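Agap007691-pb (PDB 5C98) belongs to the serpin family and may act as a serine protease inhibitor in the malaria mosquito, although its actual function has not been established. Local coordinates at residues A[255-258]-A[259-263]; A[112-115]-A[116-120]; A[42-45]-A[46-50]; A[79-82]-A[83-87]. All coordinates share one frame; numbering follows the deposited sequence.

Contact 1: residues A[255-258]-A[259-263]; sequences NSIT and PAHLA
The carbonyl oxygen of T258 faces two backbone amides of the next helical turn. L262 N donates to T258 O at 3.3 Å, with an N-H...O angle of 158°. H261 N is nearer T258 O, at 2.9 Å, but its bond is bent and weak. The hydroxyl oxygen of the same threonine works alongside: T258 OG1 sits between its backbone N and carbonyl carbon (chi1 69°), a position from which it accepts weak bonds from A260 N at 3.2 Å and from H261 N. In return T258 N donates to the ring nitrogen H261 ND1 at 3.0 Å, only 4° out of the imidazole plane. ND1 is thus an acceptor here, consistent with a histidine that carries no proton on that nitrogen. This exchange is a capping box, with T258 as N-cap of helix 259-268, which follows helix 250-256 after a very short link. At the ring edge, near its plane, S256 O lies 3.3 Å from H261 CE1, while the ring of H219 meets the imidazole steeply. I257, the first residue after helix 250-256 to leave helical geometry, is buried. With its CG1 anti to the backbone N, its CD1 reaches L262 CD2 at 4.1 Å, the two side chains crossing at a slant. Both also rest on L26 of helix 15-32, and on strands 237-244 and 354-360 through L242 and M355 for I257, L240 and L357 for L262.

Contact 2: residues A[112-115]-A[116-120]; sequences EFER and LFHRT
F113 and F117 form an offset stack one helical turn apart, with ring centroids 4.3 Å apart and planes inclined by only 18°. F113 CE1 lies over the centre of the F117 ring, whereas F117 CB sits above the rim of the F113 ring, adding a CH-pi contact. Different first torsions bring the rings together: F113 CG is anti to its backbone N (176°), F117 CG anti to its carbonyl carbon and beside its backbone N.

Among the backbone bonds, F117 N donates to F113 O at 2.8 Å. R115 O takes two donors from opposite faces of its carbonyl plane, R119 N at 3.1 Å and the hydroxyl T120 OG1 at 2.9 Å, so this carbonyl is held by a side chain as well as by an amide.

Charged groups lie on the outer side. R115 grips the E112 carboxylate side-on, NH2 to OE1 at 2.9 Å and NE to OE2 at 3.0 Å, and L116 covers one face of its guanidinium. The R119 guanidinium lies flat over R115 CA and, through a water at its edge, is bridged to E114 OE1.

Helix 111-119 connects strands 95-104 and 124-128, which run parallel to each other. F113 packs on V103, F117 on V101 and V125, and L116 and T120 meet I79 of helix 75-89.

Contact 3: residues A[42-45]-A[46-50]; sequences SPYH and VRLAL
Y44 offers one face of its ring to L48 one turn further on: L48 CD1 stands 4.0 Å from the Y44 ring centroid and only 11° off the ring normal, a CH-pi contact over the centre of the ring. The tyrosine CG is anti to its backbone N (-172°), which brings the end of the ring nearer to 46-50. Y44 O accepts from L48 N at 2.9 Å, so the same residue pair is joined by backbone and by side chains. At the edge of the phenol ring, near its plane, R47 NH1 approaches Y44 CE1 at 4.5 Å. The arginine is bent at chi2, and its NH2 bonds to Q81 OE1 on helix 75-89.

H45 crosses L48 at about a right angle, its CD2 4.2 Å from L48 CB, while A49 CB lies over one face of the imidazole. Its ND1 is hydrogen-bonded to S173 OG of strand 169-177. S42 is the N-cap of helix 43-51: S42 OG accepts from H45 N at 3.2 Å and also pairs with L367 O, and S42 O accepts from V46 N at 3.0 Å. P43 follows directly and packs on F24, T25 and Y28 of helix 15-32.

All the touching residues are buried, near the middle of the serpin fold. The chemistry is accordingly divided: ring faces meet aliphatic carbons, while OG of S42, ND1 of H45 and NH2 of R47 each find a polar partner, which avoids leaving those buried polar groups unpaired.

Contact 4: residues A[79-82]-A[83-87]; sequences IEQQ and QRLAQ
Four backbone bonds join I79-Q82 to Q83-Q87 as successive i to i+4 links in the middle of alpha helix 75-89 of this serpin. L85 N meets Q81 O at 2.9 Å, with an N-H...O angle of 167°, and A86 N meets Q82 O at 2.8 Å. The regular spacing places side chains four residues apart beside one another.

I79 and Q83 run side by side in the same direction, and I79 CG2 approaches Q83 OE1 at 3.8 Å. The side-chain NE2 of Q83 is hydrogen-bonded to T120 O, near helix 111-119. On the flank nearer helix 43-51, the aliphatic part of Q81 does the packing: its CG touches L85 CD1 at 3.8 Å as the two side chains slant across each other. L85 continues against I17 of helix 15-32, while the guanidinium of R84 forms a salt bridge with D14.

Q82 is buried and folds back on its own helix. With CG anti to the backbone N and a bend at chi2 (-79°), its amide comes alongside the next turn; NE2 donates to L48 O of helix 43-51 and at the same time lies 3.9 Å from A86 CB.

How the contacts relate
From the N terminus the order is contact 3, contact 4, contact 2, contact 1, in series. Each lies within one unbroken run of chain, so none closes a long loop and none nests in or crosses another. Contacts 3 and 4 join directly, with centres 12 Å apart, locking helix 43-51 to helix 75-89; contact 4 in turn touches contact 2 on helix 111-119, with centres 14 Å apart. Contacts 2 and 3 do not touch, their nearest atoms being about 6 Å apart. Contact 1 stands alone, its centre 20 Å from that of contact 3. Helix 15-32 lies against contacts 1, 3 and 4, linking them indirectly.

Contact 1: residues A[255-258]-A[259-263]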
loop_
_atom_site.group_PDB
_atom_site.type_symbol
_atom_site.label_atom_id
_atom_site.label_comp_id
_atom_site.label_asym_id
_atom_site.label_seq_id
_atom_site.Cartn_x
_atom_site.Cartn_y
_atom_site.Cartn_z
ATOM N N ASN A 255 -9.170 8.372 -11.718
ATOM C CA ASN A 255 -9.799 7.437 -12.638
ATOM C C ASN A 255 -9.114 7.418 -13.996
ATOM O O ASN A 255 -9.162 6.405 -14.710
ATOM C CB ASN A 255 -11.271 7.768 -12.775
ATOM C CG ASN A 255 -12.066 7.241 -11.622
ATOM O OD1 ASN A 255 -11.788 6.151 -11.121
ATOM N ND2 ASN A 255 -13.059 8.002 -11.189
ATOM N N SER A 256 -8.465 8.499 -14.377
ATOM C CA SER A 256 -7.840 8.608 -15.690
ATOM C C SER A 256 -6.485 7.919 -15.769
ATOM O O SER A 256 -6.110 7.417 -16.836
ATOM C CB SER A 256 -7.642 10.083 -16.041
ATOM O OG SER A 256 -8.869 10.756 -16.296
ATOM N N ILE A 257 -5.733 7.888 -14.664
ATOM C CA ILE A 257 -4.312 7.592 -14.755
ATOM C C ILE A 257 -4.079 6.137 -15.160
ATOM O O ILE A 257 -4.706 5.205 -14.645
ATOM C CB ILE A 257 -3.607 7.947 -13.436
ATOM C CG1 ILE A 257 -2.082 7.911 -13.632
ATOM C CG2 ILE A 257 -4.095 7.052 -12.329
ATOM C CD1 ILE A 257 -1.316 8.357 -12.372
ATOM N N THR A 258 -3.137 5.947 -16.066
ATOM C CA THR A 258 -2.674 4.630 -16.502
ATOM C C THR A 258 -1.163 4.582 -16.469
ATOM O O THR A 258 -0.487 5.608 -16.364
ATOM C CB THR A 258 -3.119 4.369 -17.944
ATOM O OG1 THR A 258 -2.395 5.242 -18.820
ATOM C CG2 THR A 258 -4.613 4.577 -18.098
ATOM N N PRO A 259 -0.587 3.386 -16.617
ATOM C CA PRO A 259 0.880 3.305 -16.725
ATOM C C PRO A 259 1.441 4.117 -17.874
ATOM O O PRO A 259 2.578 4.601 -17.778
ATOM C CB PRO A 259 1.128 1.803 -16.911
ATOM C CG PRO A 259 -0.051 1.178 -16.194
ATOM C CD PRO A 259 -1.207 2.054 -16.566
ATOM N N ALA A 260 0.673 4.307 -18.945
ATOM C CA ALA A 260 1.160 5.128 -20.044
ATOM C C ALA A 260 1.412 6.546 -19.572
ATOM O O ALA A 260 2.384 7.175 -19.988
ATOM C CB ALA A 260 0.173 5.123 -21.207
ATOM N N HIS A 261 0.560 7.060 -18.683
ATOM C CA HIS A 261 0.795 8.395 -18.143
ATOM C C HIS A 261 2.052 8.437 -17.293
ATOM O O HIS A 261 2.773 9.444 -17.298
ATOM C CB HIS A 261 -0.365 8.842 -17.274
ATOM C CG HIS A 261 -1.618 9.110 -18.020
ATOM N ND1 HIS A 261 -2.768 8.381 -17.819
ATOM C CD2 HIS A 261 -1.911 10.025 -18.972
ATOM C CE1 HIS A 261 -3.722 8.847 -18.603
ATOM N NE2 HIS A 261 -3.228 9.840 -19.315
ATOM N N LEU A 262 2.283 7.397 -16.490
ATOM C CA LEU A 262 3.504 7.336 -15.696
ATOM C C LEU A 262 4.734 7.363 -16.584
ATOM O O LEU A 262 5.714 8.055 -16.273
ATOM C CB LEU A 262 3.495 6.094 -14.802
ATOM C CG LEU A 262 2.408 6.060 -13.726
ATOM C CD1 LEU A 262 2.449 4.761 -12.916
ATOM C CD2 LEU A 262 2.566 7.260 -12.786
ATOM N N ALA A 263 4.691 6.641 -17.713
ATOM C CA ALA A 263 5.803 6.662 -18.659
ATOM C C ALA A 263 5.995 8.049 -19.255
ATOM O O ALA A 263 7.131 8.514 -19.406
ATOM C CB ALA A 263 5.561 5.650 -19.775
#

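Contact 2: residues A[112-115]-A[116-120]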
loop_
_atom_site.group_PDB
_atom_site.type_symbol
_atom_site.label_atom_id
_atom_site.label_comp_id
_atom_site.label_asym_id
_atom_site.label_seq_id
_atom_site.Cartn_x
_atom_site.Cartn_y
_atom_site.Cartn_z
ATOM N N GLU A 112 3.322 -29.420 3.729
ATOM C CA GLU A 112 3.821 -28.487 2.725
ATOM C C GLU A 112 3.557 -27.046 3.138
ATOM O O GLU A 112 4.379 -26.159 2.871
ATOM C CB GLU A 112 3.227 -28.803 1.354
ATOM C CG GLU A 112 3.925 -29.995 0.695
ATOM C CD GLU A 112 5.314 -29.628 0.189
ATOM O OE1 GLU A 112 5.368 -28.906 -0.843
ATOM O OE2 GLU A 112 6.313 -30.035 0.824
ATOM N N PHE A 113 2.414 -26.777 3.780
ATOM C CA PHE A 113 2.179 -25.445 4.315
ATOM C C PHE A 113 3.259 -25.084 5.328
ATOM O O PHE A 113 3.787 -23.969 5.313
ATOM C CB PHE A 113 0.808 -25.385 4.975
ATOM C CG PHE A 113 0.521 -24.061 5.631
ATOM C CD1 PHE A 113 0.034 -22.995 4.906
ATOM C CD2 PHE A 113 0.779 -23.870 6.962
ATOM C CE1 PHE A 113 -0.198 -21.766 5.493
ATOM C CE2 PHE A 113 0.528 -22.640 7.557
ATOM C CZ PHE A 113 0.041 -21.592 6.813
ATOM N N GLU A 114 3.589 -26.010 6.220
ATOM C CA GLU A 114 4.637 -25.745 7.201
ATOM C C GLU A 114 5.964 -25.462 6.517
ATOM O O GLU A 114 6.678 -24.521 6.879
ATOM C CB GLU A 114 4.782 -26.951 8.122
ATOM C CG GLU A 114 3.629 -27.160 9.089
ATOM C CD GLU A 114 3.769 -28.452 9.893
ATOM O OE1 GLU A 114 4.424 -29.411 9.406
ATOM O OE2 GLU A 114 3.234 -28.498 11.022
ATOM N N ARG A 115 6.330 -26.279 5.527
ATOM C CA ARG A 115 7.595 -26.060 4.835
ATOM C C ARG A 115 7.628 -24.665 4.220
ATOM O O ARG A 115 8.605 -23.923 4.374
ATOM C CB ARG A 115 7.802 -27.126 3.750
ATOM C CG ARG A 115 9.133 -26.962 2.995
ATOM C CD ARG A 115 9.310 -27.961 1.843
ATOM N NE ARG A 115 8.296 -27.808 0.794
ATOM C CZ ARG A 115 8.370 -26.963 -0.238
ATOM N NH1 ARG A 115 9.430 -26.184 -0.390
ATOM N NH2 ARG A 115 7.394 -26.915 -1.142
ATOM N N LEU A 116 6.557 -24.288 3.527
ATOM C CA LEU A 116 6.552 -23.027 2.809
ATOM C C LEU A 116 6.464 -21.840 3.767
ATOM O O LEU A 116 7.202 -20.860 3.618
ATOM C CB LEU A 116 5.400 -23.004 1.802
ATOM C CG LEU A 116 5.595 -23.884 0.586
ATOM C CD1 LEU A 116 4.288 -23.944 -0.179
ATOM C CD2 LEU A 116 6.713 -23.336 -0.276
ATOM N N PHE A 117 5.578 -21.913 4.757
ATOM C CA PHE A 117 5.297 -20.745 5.580
ATOM C C PHE A 117 6.214 -20.631 6.782
ATOM O O PHE A 117 6.381 -19.521 7.300
ATOM C CB PHE A 117 3.818 -20.726 5.980
ATOM C CG PHE A 117 2.909 -20.206 4.900
ATOM C CD1 PHE A 117 2.670 -20.932 3.735
ATOM C CD2 PHE A 117 2.296 -18.966 5.024
ATOM C CE1 PHE A 117 1.843 -20.443 2.744
ATOM C CE2 PHE A 117 1.462 -18.476 4.017
ATOM C CZ PHE A 117 1.250 -19.211 2.877
ATOM N N HIS A 118 6.812 -21.729 7.237
ATOM C CA HIS A 118 7.734 -21.668 8.368
ATOM C C HIS A 118 9.182 -21.634 7.945
ATOM O O HIS A 118 10.019 -21.124 8.697
ATOM C CB HIS A 118 7.553 -22.860 9.311
ATOM C CG HIS A 118 6.212 -22.923 9.963
ATOM N ND1 HIS A 118 5.737 -24.064 10.572
ATOM C CD2 HIS A 118 5.250 -21.986 10.120
ATOM C CE1 HIS A 118 4.531 -23.830 11.059
ATOM N NE2 HIS A 118 4.213 -22.576 10.796
ATOM N N ARG A 119 9.506 -22.198 6.776
ATOM C CA ARG A 119 10.892 -22.429 6.398
ATOM C C ARG A 119 11.262 -21.939 5.005
ATOM O O ARG A 119 12.397 -22.167 4.584
ATOM C CB ARG A 119 11.264 -23.928 6.556
ATOM C CG ARG A 119 10.802 -24.532 7.908
ATOM C CD ARG A 119 11.304 -25.972 8.175
ATOM N NE ARG A 119 10.886 -26.921 7.146
ATOM C CZ ARG A 119 9.787 -27.671 7.189
ATOM N NH1 ARG A 119 8.954 -27.610 8.219
ATOM N NH2 ARG A 119 9.523 -28.501 6.189
ATOM N N THR A 120 10.357 -21.267 4.279
ATOM C CA THR A 120 10.659 -20.766 2.938
ATOM C C THR A 120 10.349 -19.271 2.822
ATOM O O THR A 120 11.244 -18.459 2.572
ATOM C CB THR A 120 9.872 -21.531 1.863
ATOM O OG1 THR A 120 10.018 -22.943 2.066
ATOM C CG2 THR A 120 10.370 -21.171 0.489
HETATM O O HOH W 1 6.871 -29.938 8.217
#

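Contact 3: residues A[42-45]-A[46-50]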
loop_
_atom_site.group_PDB
_atom_site.type_symbol
_atom_site.label_atom_id
_atom_site.label_comp_id
_atom_site.label_asym_id
_atom_site.label_seq_id
_atom_site.Cartn_x
_atom_site.Cartn_y
_atom_site.Cartn_z
ATOM N N SER A 42 -0.980 -0.724 -0.768
ATOM C CA SER A 42 0.141 -1.304 -1.501
ATOM C C SER A 42 -0.359 -2.533 -2.229
ATOM O O SER A 42 -0.290 -3.652 -1.710
ATOM C CB SER A 42 1.266 -1.667 -0.542
ATOM O OG SER A 42 2.294 -2.318 -1.237
ATOM N N PRO A 43 -0.886 -2.355 -3.430
ATOM C CA PRO A 43 -1.280 -3.524 -4.228
ATOM C C PRO A 43 -0.125 -4.475 -4.463
ATOM O O PRO A 43 -0.331 -5.687 -4.573
ATOM C CB PRO A 43 -1.813 -2.884 -5.515
ATOM C CG PRO A 43 -2.319 -1.506 -5.034
ATOM C CD PRO A 43 -1.287 -1.089 -4.068
ATOM N N TYR A 44 1.086 -3.953 -4.587
ATOM C CA TYR A 44 2.243 -4.814 -4.780
ATOM C C TYR A 44 2.379 -5.773 -3.620
ATOM O O TYR A 44 2.636 -6.967 -3.830
ATOM C CB TYR A 44 3.504 -3.961 -4.921
ATOM C CG TYR A 44 4.786 -4.694 -5.327
ATOM C CD1 TYR A 44 4.772 -5.644 -6.337
ATOM C CD2 TYR A 44 5.996 -4.356 -4.759
ATOM C CE1 TYR A 44 5.938 -6.261 -6.751
ATOM C CE2 TYR A 44 7.174 -4.986 -5.166
ATOM C CZ TYR A 44 7.116 -5.917 -6.149
ATOM O OH TYR A 44 8.265 -6.540 -6.586
ATOM N N HIS A 45 2.241 -5.284 -2.373
ATOM C CA HIS A 45 2.347 -6.215 -1.261
ATOM C C HIS A 45 1.114 -7.110 -1.134
ATOM O O HIS A 45 1.229 -8.241 -0.647
ATOM C CB HIS A 45 2.684 -5.516 0.025
ATOM C CG HIS A 45 3.218 -6.449 1.049
ATOM N ND1 HIS A 45 2.589 -6.682 2.248
ATOM C CD2 HIS A 45 4.331 -7.207 1.043
ATOM C CE1 HIS A 45 3.295 -7.566 2.938
ATOM N NE2 HIS A 45 4.352 -7.907 2.221
ATOM N N VAL A 46 -0.061 -6.642 -1.565
ATOM C CA VAL A 46 -1.220 -7.534 -1.669
ATOM C C VAL A 46 -0.846 -8.742 -2.522
ATOM O O VAL A 46 -1.070 -9.893 -2.138
ATOM C CB VAL A 46 -2.441 -6.769 -2.217
ATOM C CG1 VAL A 46 -3.552 -7.707 -2.694
ATOM C CG2 VAL A 46 -2.984 -5.768 -1.211
ATOM N N ARG A 47 -0.270 -8.486 -3.695
ATOM C CA ARG A 47 0.189 -9.547 -4.597
ATOM C C ARG A 47 1.233 -10.428 -3.924
ATOM O O ARG A 47 1.145 -11.669 -3.971
ATOM C CB ARG A 47 0.706 -8.928 -5.911
ATOM C CG ARG A 47 1.465 -9.903 -6.808
ATOM C CD ARG A 47 2.956 -9.815 -6.575
ATOM N NE ARG A 47 3.693 -10.678 -7.504
ATOM C CZ ARG A 47 3.989 -10.333 -8.754
ATOM N NH1 ARG A 47 3.631 -9.150 -9.235
ATOM N NH2 ARG A 47 4.684 -11.173 -9.521
ATOM N N LEU A 48 2.234 -9.817 -3.295
ATOM C CA LEU A 48 3.317 -10.624 -2.743
ATOM C C LEU A 48 2.821 -11.504 -1.613
ATOM O O LEU A 48 3.216 -12.685 -1.504
ATOM C CB LEU A 48 4.466 -9.740 -2.267
ATOM C CG LEU A 48 5.230 -9.102 -3.419
ATOM C CD1 LEU A 48 6.163 -8.053 -2.869
ATOM C CD2 LEU A 48 6.037 -10.112 -4.256
ATOM N N ALA A 49 1.992 -10.945 -0.740
ATOM C CA ALA A 49 1.519 -11.720 0.397
ATOM C C ALA A 49 0.576 -12.830 -0.061
ATOM O O ALA A 49 0.714 -13.988 0.340
ATOM C CB ALA A 49 0.845 -10.819 1.426
ATOM N N LEU A 50 -0.390 -12.500 -0.906
ATOM C CA LEU A 50 -1.337 -13.507 -1.332
ATOM C C LEU A 50 -0.656 -14.602 -2.146
ATOM O O LEU A 50 -1.089 -15.761 -2.111
ATOM C CB LEU A 50 -2.470 -12.804 -2.086
ATOM C CG LEU A 50 -3.759 -13.556 -2.344
ATOM C CD1 LEU A 50 -4.289 -14.224 -1.079
ATOM C CD2 LEU A 50 -4.786 -12.602 -2.929
#

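Contact 4: residues A[79-82]-A[83-87]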
loop_
_atom_site.group_PDB
_atom_site.type_symbol
_atom_site.label_atom_id
_atom_site.label_comp_id
_atom_site.label_asym_id
_atom_site.label_seq_id
_atom_site.Cartn_x
_atom_site.Cartn_y
_atom_site.Cartn_z
ATOM N N ILE A 79 7.373 -19.483 -6.581
ATOM C CA ILE A 79 7.870 -19.385 -5.207
ATOM C C ILE A 79 9.168 -18.597 -5.192
ATOM O O ILE A 79 9.346 -17.673 -4.393
ATOM C CB ILE A 79 8.046 -20.797 -4.612
ATOM C CG1 ILE A 79 6.677 -21.424 -4.355
ATOM C CG2 ILE A 79 8.862 -20.755 -3.322
ATOM C CD1 ILE A 79 6.748 -22.917 -4.083
ATOM N N GLU A 80 10.111 -18.971 -6.065
ATOM C CA GLU A 80 11.391 -18.266 -6.105
ATOM C C GLU A 80 11.198 -16.792 -6.441
ATOM O O GLU A 80 11.893 -15.922 -5.891
ATOM C CB GLU A 80 12.319 -18.925 -7.120
ATOM C CG GLU A 80 12.785 -20.314 -6.689
ATOM C CD GLU A 80 13.957 -20.848 -7.507
ATOM O OE1 GLU A 80 14.215 -20.328 -8.612
ATOM O OE2 GLU A 80 14.625 -21.788 -7.031
ATOM N N GLN A 81 10.269 -16.493 -7.348
ATOM C CA GLN A 81 9.993 -15.102 -7.702
ATOM C C GLN A 81 9.444 -14.340 -6.496
ATOM O O GLN A 81 9.870 -13.215 -6.206
ATOM C CB GLN A 81 9.015 -15.057 -8.877
ATOM C CG GLN A 81 8.532 -13.657 -9.281
ATOM C CD GLN A 81 7.338 -13.694 -10.245
ATOM O OE1 GLN A 81 6.190 -13.728 -9.831
ATOM N NE2 GLN A 81 7.628 -13.716 -11.534
ATOM N N GLN A 82 8.490 -14.929 -5.785
ATOM C CA GLN A 82 7.933 -14.250 -4.624
ATOM C C GLN A 82 9.043 -13.934 -3.632
ATOM O O GLN A 82 9.113 -12.822 -3.104
ATOM C CB GLN A 82 6.858 -15.122 -3.976
ATOM C CG GLN A 82 5.992 -14.410 -2.947
ATOM C CD GLN A 82 6.643 -14.244 -1.591
ATOM O OE1 GLN A 82 7.671 -14.847 -1.288
ATOM N NE2 GLN A 82 6.022 -13.456 -0.756
ATOM N N GLN A 83 9.937 -14.892 -3.405
ATOM C CA GLN A 83 10.992 -14.711 -2.412
ATOM C C GLN A 83 11.894 -13.552 -2.799
ATOM O O GLN A 83 12.272 -12.734 -1.962
ATOM C CB GLN A 83 11.819 -15.994 -2.286
ATOM C CG GLN A 83 11.118 -17.122 -1.574
ATOM C CD GLN A 83 11.945 -18.385 -1.558
ATOM O OE1 GLN A 83 12.200 -18.994 -2.597
ATOM N NE2 GLN A 83 12.422 -18.750 -0.383
ATOM N N ARG A 84 12.302 -13.515 -4.061
ATOM C CA ARG A 84 13.196 -12.470 -4.539
ATOM C C ARG A 84 12.526 -11.105 -4.445
ATOM O O ARG A 84 13.132 -10.126 -3.988
ATOM C CB ARG A 84 13.589 -12.805 -5.984
ATOM C CG ARG A 84 14.584 -11.866 -6.620
ATOM C CD ARG A 84 15.016 -12.392 -8.000
ATOM N NE ARG A 84 13.892 -12.540 -8.921
ATOM C CZ ARG A 84 13.342 -11.539 -9.602
ATOM N NH1 ARG A 84 13.807 -10.306 -9.463
ATOM N NH2 ARG A 84 12.325 -11.768 -10.425
ATOM N N LEU A 85 11.276 -11.019 -4.883
ATOM C CA LEU A 85 10.593 -9.730 -4.891
ATOM C C LEU A 85 10.308 -9.240 -3.484
ATOM O O LEU A 85 10.430 -8.037 -3.209
ATOM C CB LEU A 85 9.302 -9.832 -5.686
ATOM C CG LEU A 85 9.489 -10.118 -7.182
ATOM C CD1 LEU A 85 8.121 -10.178 -7.828
ATOM C CD2 LEU A 85 10.342 -9.087 -7.888
ATOM N N ALA A 86 9.921 -10.143 -2.582
ATOM C CA ALA A 86 9.625 -9.732 -1.218
ATOM C C ALA A 86 10.875 -9.260 -0.495
ATOM O O ALA A 86 10.821 -8.320 0.300
ATOM C CB ALA A 86 8.971 -10.871 -0.454
ATOM N N GLN A 87 12.011 -9.905 -0.759
ATOM C CA GLN A 87 13.248 -9.503 -0.103
ATOM C C GLN A 87 13.713 -8.144 -0.599
ATOM O O GLN A 87 14.265 -7.356 0.172
ATOM C CB GLN A 87 14.325 -10.565 -0.344
ATOM C CG GLN A 87 15.658 -10.269 0.334
ATOM C CD GLN A 87 16.674 -11.385 0.163
ATOM O OE1 GLN A 87 16.374 -12.554 0.401
ATOM N NE2 GLN A 87 17.883 -11.024 -0.251
#